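Side-chain contacts in benzoylformate decarboxylase (Mycobacterium smegmatis, PDB 4Q9D), which belongs to the thiamine pyrophosphate-dependent enzymes and holds a magnesium ion in its C-terminal cofactor-binding domain: residues 439-442 and 443-446; 485-489 and 490-494. One frame throughout, in Å; residues are numbered along the deposited sequence.

Interactions 1 and 2 are both local contacts at the entry to a helix, and they lie side by side in the C-terminal domain with centres 13 Å apart. Two packing contacts join them: Ile-441 CD1 reaches Ile-492 CG2 at 3.5 Å, and Ile-444 CD1 lies 3.8 Å from Ala-493 CA. Neither supplies a ligand to the bound magnesium ion, which Asp-434, Asn-461 and Glu-463 hold. Interaction 2 reaches the second shell, since the side chain of Ile-489 touches Asp-434 and is about 9 Å from the ion; interaction 1 lies farther off, with the side chain of Ile-441 about 13 Å away. Each also touches the second subunit.

Interaction 1 (439-442 and 443-446); sequences YSIQ and AIWT
The flat carbonyl of Gln-442 has a donor over each face. Trp-445 N approaches from one, 55° out of the plane, at 3.1 Å from Gln-442 O. Water 1 comes from the other face, donating to Gln-442 O at 2.7 Å and also to Thr-446 OG1, whose further partner is Leu-46 O. Two donors thus grip this buried oxygen, and Trp-445 CB lies 3.3 Å from Gln-442 O as well. With CG anti to the backbone N (chi1 178°), the indole of Trp-445 is carried away from Gln-442, against Leu-46 and Leu-48 of its own chain and Gly-486 of the second subunit, and its NE1 bonds to Pro-485 O of the second subunit. The side-chain amide of Gln-442 bonds through NE2 to Gln-438 O of that same subunit.

The two preceding carbonyls are used in the same three-residue step. Ala-443 N donates to Ser-440 O at 3.0 Å, and Ile-444 N to Ile-441 O at 3.1 Å, the latter nearly straight at 169°. Ile-444 also packs on its acceptor: its CG1 branch is turned back toward the Ile-441 carbonyl, 3.2 Å from Ile-441 O, and CD1 reaches Ile-441 CG1 at 4.3 Å. Ser-440 OG turns to Gly-406 O.

Three successive bonds of this spacing, the first closing a type I beta turn from Ser-440 to Ala-443, mark a tight link between helices 434-439 and 443-449. The link falls within the GDG...N motif of thiamine pyrophosphate enzymes, between metal ligands Asp-434 and Asn-461.

Interaction 2 (485-489 and 490-494); sequences PGLDI and SSIAA
Asp-488, with an extended backbone, precedes residues that are helical from Ile-489 onward, and the first turn is bonded unevenly: Ile-492 N to Asp-488 O is weak at 3.4 Å, whereas Ala-493 N to Ile-489 O is 2.9 Å. Asp-488 is the N-cap. Its carboxylate swings over the helix start because CG is anti to the backbone N (chi1 172°), and its two oxygens then divide the work. OD1 accepts from Ser-491 N in a weak capping bond, long at 3.5 Å though nearly straight at 168°. Water 2 is a second donor to Asp-488 OD1, at 2.9 Å, and accepts from Ser-490 N at 3.0 Å, so it links the cap to the first turn. OD2 takes the hydroxyl of Ser-491, with OG to Asp-488 OD2 at 2.5 Å, a very short separation whose exact value is doubtful. Ser-490 OG faces the other way, toward Thr-500 and Thr-502.

On the apolar side, Leu-487 CD2 meets Ile-492 CD1 at 4.3 Å. These residues flank the cap as a hydrophobic staple, the one before the N-cap packing on the fourth residue of the helix. Ile-489 turns instead into the sheet and helix 434-439, touching Val-458, Val-526, Phe-437 and the magnesium ligand Asp-434, which makes it a second-shell residue. Leu-487 packs on Trp-445, Ser-491 on Ser-491 and Ile-492 on Phe-496, all of the second subunit.

The geometry is consistent with a carboxylate anion at the N-terminal end of the helix, whose donors would probably lower its pKa.

Interaction 1 (439-442 and 443-446)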
loop_
_atom_site.group_PDB
_atom_site.type_symbol
_atom_site.label_atom_id
_atom_site.label_comp_id
_atom_site.label_asym_id
_atom_site.label_seq_id
_atom_site.Cartn_x
_atom_site.Cartn_y
_atom_site.Cartn_z
ATOM N N TYR B 439 5.716 24.914 15.975
ATOM C CA TYR B 439 5.059 23.736 15.370
ATOM C C TYR B 439 4.051 23.074 16.283
ATOM O O TYR B 439 2.950 22.734 15.851
ATOM C CB TYR B 439 6.064 22.657 14.885
ATOM C CG TYR B 439 6.825 23.037 13.631
ATOM C CD1 TYR B 439 6.532 22.462 12.401
ATOM C CD2 TYR B 439 7.876 23.943 13.698
ATOM C CE1 TYR B 439 7.266 22.823 11.249
ATOM C CE2 TYR B 439 8.596 24.305 12.579
ATOM C CZ TYR B 439 8.283 23.762 11.364
ATOM O OH TYR B 439 9.044 24.154 10.284
ATOM N N SER B 440 4.452 22.869 17.533
ATOM C CA SER B 440 3.634 22.149 18.494
ATOM C C SER B 440 3.550 22.970 19.763
ATOM O O SER B 440 3.542 22.434 20.868
ATOM C CB SER B 440 4.240 20.765 18.804
ATOM O OG SER B 440 4.360 19.979 17.621
ATOM N N ILE B 441 3.469 24.281 19.582
ATOM C CA ILE B 441 3.388 25.223 20.677
ATOM C C ILE B 441 2.238 24.920 21.647
ATOM O O ILE B 441 2.392 25.092 22.860
ATOM C CB ILE B 441 3.341 26.702 20.144
ATOM C CG1 ILE B 441 3.700 27.714 21.253
ATOM C CG2 ILE B 441 2.021 27.021 19.433
ATOM C CD1 ILE B 441 4.044 29.129 20.653
ATOM N N GLN B 442 1.115 24.409 21.144
ATOM C CA GLN B 442 -0.040 24.125 22.021
ATOM C C GLN B 442 0.275 23.072 23.074
ATOM O O GLN B 442 -0.465 22.939 24.058
ATOM C CB GLN B 442 -1.293 23.679 21.216
ATOM C CG GLN B 442 -1.562 24.517 19.937
ATOM C CD GLN B 442 -0.928 23.877 18.708
ATOM O OE1 GLN B 442 0.209 23.396 18.774
ATOM N NE2 GLN B 442 -1.683 23.815 17.594
ATOM N N ALA B 443 1.332 22.285 22.866
ATOM C CA ALA B 443 1.669 21.271 23.876
ATOM C C ALA B 443 1.968 21.923 25.237
ATOM O O ALA B 443 1.838 21.271 26.248
ATOM C CB ALA B 443 2.851 20.404 23.440
ATOM N N ILE B 444 2.401 23.192 25.263
ATOM C CA ILE B 444 2.767 23.790 26.550
ATOM C C ILE B 444 1.537 23.960 27.472
ATOM O O ILE B 444 1.665 24.042 28.691
ATOM C CB ILE B 444 3.544 25.117 26.393
ATOM C CG1 ILE B 444 2.661 26.210 25.830
ATOM C CG2 ILE B 444 4.771 24.923 25.491
ATOM C CD1 ILE B 444 3.471 27.493 25.517
ATOM N N TRP B 445 0.347 23.948 26.879
ATOM C CA TRP B 445 -0.903 24.024 27.643
ATOM C C TRP B 445 -1.018 22.795 28.519
ATOM O O TRP B 445 -1.420 22.885 29.676
ATOM C CB TRP B 445 -2.117 24.117 26.696
ATOM C CG TRP B 445 -3.434 24.155 27.397
ATOM C CD1 TRP B 445 -4.020 25.246 27.983
ATOM C CD2 TRP B 445 -4.354 23.064 27.567
ATOM N NE1 TRP B 445 -5.235 24.895 28.518
ATOM C CE2 TRP B 445 -5.472 23.569 28.280
ATOM C CE3 TRP B 445 -4.334 21.705 27.208
ATOM C CZ2 TRP B 445 -6.572 22.763 28.642
ATOM C CZ3 TRP B 445 -5.445 20.897 27.554
ATOM C CH2 TRP B 445 -6.538 21.437 28.262
ATOM N N THR B 446 -0.682 21.637 27.960
ATOM C CA THR B 446 -0.691 20.397 28.734
ATOM C C THR B 446 0.338 20.457 29.871
ATOM O O THR B 446 0.077 19.974 30.974
ATOM C CB THR B 446 -0.409 19.178 27.817
ATOM O OG1 THR B 446 -1.370 19.147 26.765
ATOM C CG2 THR B 446 -0.478 17.852 28.595
HETATM O O HOH W 1 -1.691 20.578 24.339
#

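Interaction 2 (485-489 and 490-494)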
loop_
_atom_site.group_PDB
_atom_site.type_symbol
_atom_site.label_atom_id
_atom_site.label_comp_id
_atom_site.label_asym_id
_atom_site.label_seq_id
_atom_site.Cartn_x
_atom_site.Cartn_y
_atom_site.Cartn_z
ATOM N N PRO B 485 9.228 37.231 11.659
ATOM C CA PRO B 485 8.971 38.479 12.391
ATOM C C PRO B 485 7.615 38.395 13.086
ATOM O O PRO B 485 6.821 37.523 12.754
ATOM C CB PRO B 485 8.910 39.538 11.271
ATOM C CG PRO B 485 8.365 38.751 10.077
ATOM C CD PRO B 485 9.032 37.379 10.199
ATOM N N GLY B 486 7.352 39.288 14.034
ATOM C CA GLY B 486 5.998 39.496 14.518
ATOM C C GLY B 486 5.457 38.380 15.403
ATOM O O GLY B 486 4.323 37.948 15.242
ATOM N N LEU B 487 6.279 37.922 16.332
ATOM C CA LEU B 487 5.892 36.897 17.279
ATOM C C LEU B 487 6.283 37.380 18.639
ATOM O O LEU B 487 7.436 37.715 18.867
ATOM C CB LEU B 487 6.620 35.578 17.017
ATOM C CG LEU B 487 6.153 34.689 15.873
ATOM C CD1 LEU B 487 7.160 33.553 15.735
ATOM C CD2 LEU B 487 4.756 34.146 16.182
ATOM N N ASP B 488 5.313 37.439 19.539
ATOM C CA ASP B 488 5.604 37.711 20.937
ATOM C C ASP B 488 5.353 36.407 21.688
ATOM O O ASP B 488 4.223 36.084 22.073
ATOM C CB ASP B 488 4.756 38.879 21.463
ATOM C CG ASP B 488 4.895 39.075 22.982
ATOM O OD1 ASP B 488 5.783 38.475 23.614
ATOM O OD2 ASP B 488 4.081 39.815 23.546
ATOM N N ILE B 489 6.416 35.627 21.842
ATOM C CA ILE B 489 6.277 34.269 22.323
ATOM C C ILE B 489 5.866 34.211 23.814
ATOM O O ILE B 489 5.192 33.275 24.234
ATOM C CB ILE B 489 7.548 33.452 22.016
ATOM C CG1 ILE B 489 7.687 33.287 20.494
ATOM C CG2 ILE B 489 7.499 32.092 22.752
ATOM C CD1 ILE B 489 8.939 32.593 20.052
ATOM N N SER B 490 6.248 35.217 24.601
ATOM C CA SER B 490 5.796 35.315 26.007
ATOM C C SER B 490 4.286 35.448 26.151
ATOM O O SER B 490 3.683 34.756 26.967
ATOM C CB SER B 490 6.449 36.486 26.739
ATOM O OG SER B 490 7.631 36.037 27.347
ATOM N N SER B 491 3.673 36.316 25.353
ATOM C CA SER B 491 2.214 36.430 25.379
ATOM C C SER B 491 1.532 35.115 25.057
ATOM O O SER B 491 0.552 34.733 25.716
ATOM C CB SER B 491 1.737 37.510 24.419
ATOM O OG SER B 491 2.286 38.732 24.858
ATOM N N ILE B 492 2.045 34.418 24.045
ATOM C CA ILE B 492 1.460 33.129 23.664
ATOM C C ILE B 492 1.589 32.160 24.827
ATOM O O ILE B 492 0.617 31.495 25.204
ATOM C CB ILE B 492 2.108 32.561 22.366
ATOM C CG1 ILE B 492 1.956 33.553 21.220
ATOM C CG2 ILE B 492 1.499 31.205 21.968
ATOM C CD1 ILE B 492 2.848 33.224 19.962
ATOM N N ALA B 493 2.772 32.111 25.431
ATOM C CA ALA B 493 3.036 31.163 26.528
ATOM C C ALA B 493 2.119 31.424 27.723
ATOM O O ALA B 493 1.559 30.509 28.316
ATOM C CB ALA B 493 4.503 31.263 26.965
ATOM N N ALA B 494 1.974 32.699 28.056
ATOM C CA ALA B 494 1.136 33.131 29.145
ATOM C C ALA B 494 -0.295 32.783 28.780
ATOM O O ALA B 494 -1.053 32.319 29.615
ATOM C CB ALA B 494 1.293 34.669 29.362
HETATM O O HOH W 2 8.365 37.286 24.038
#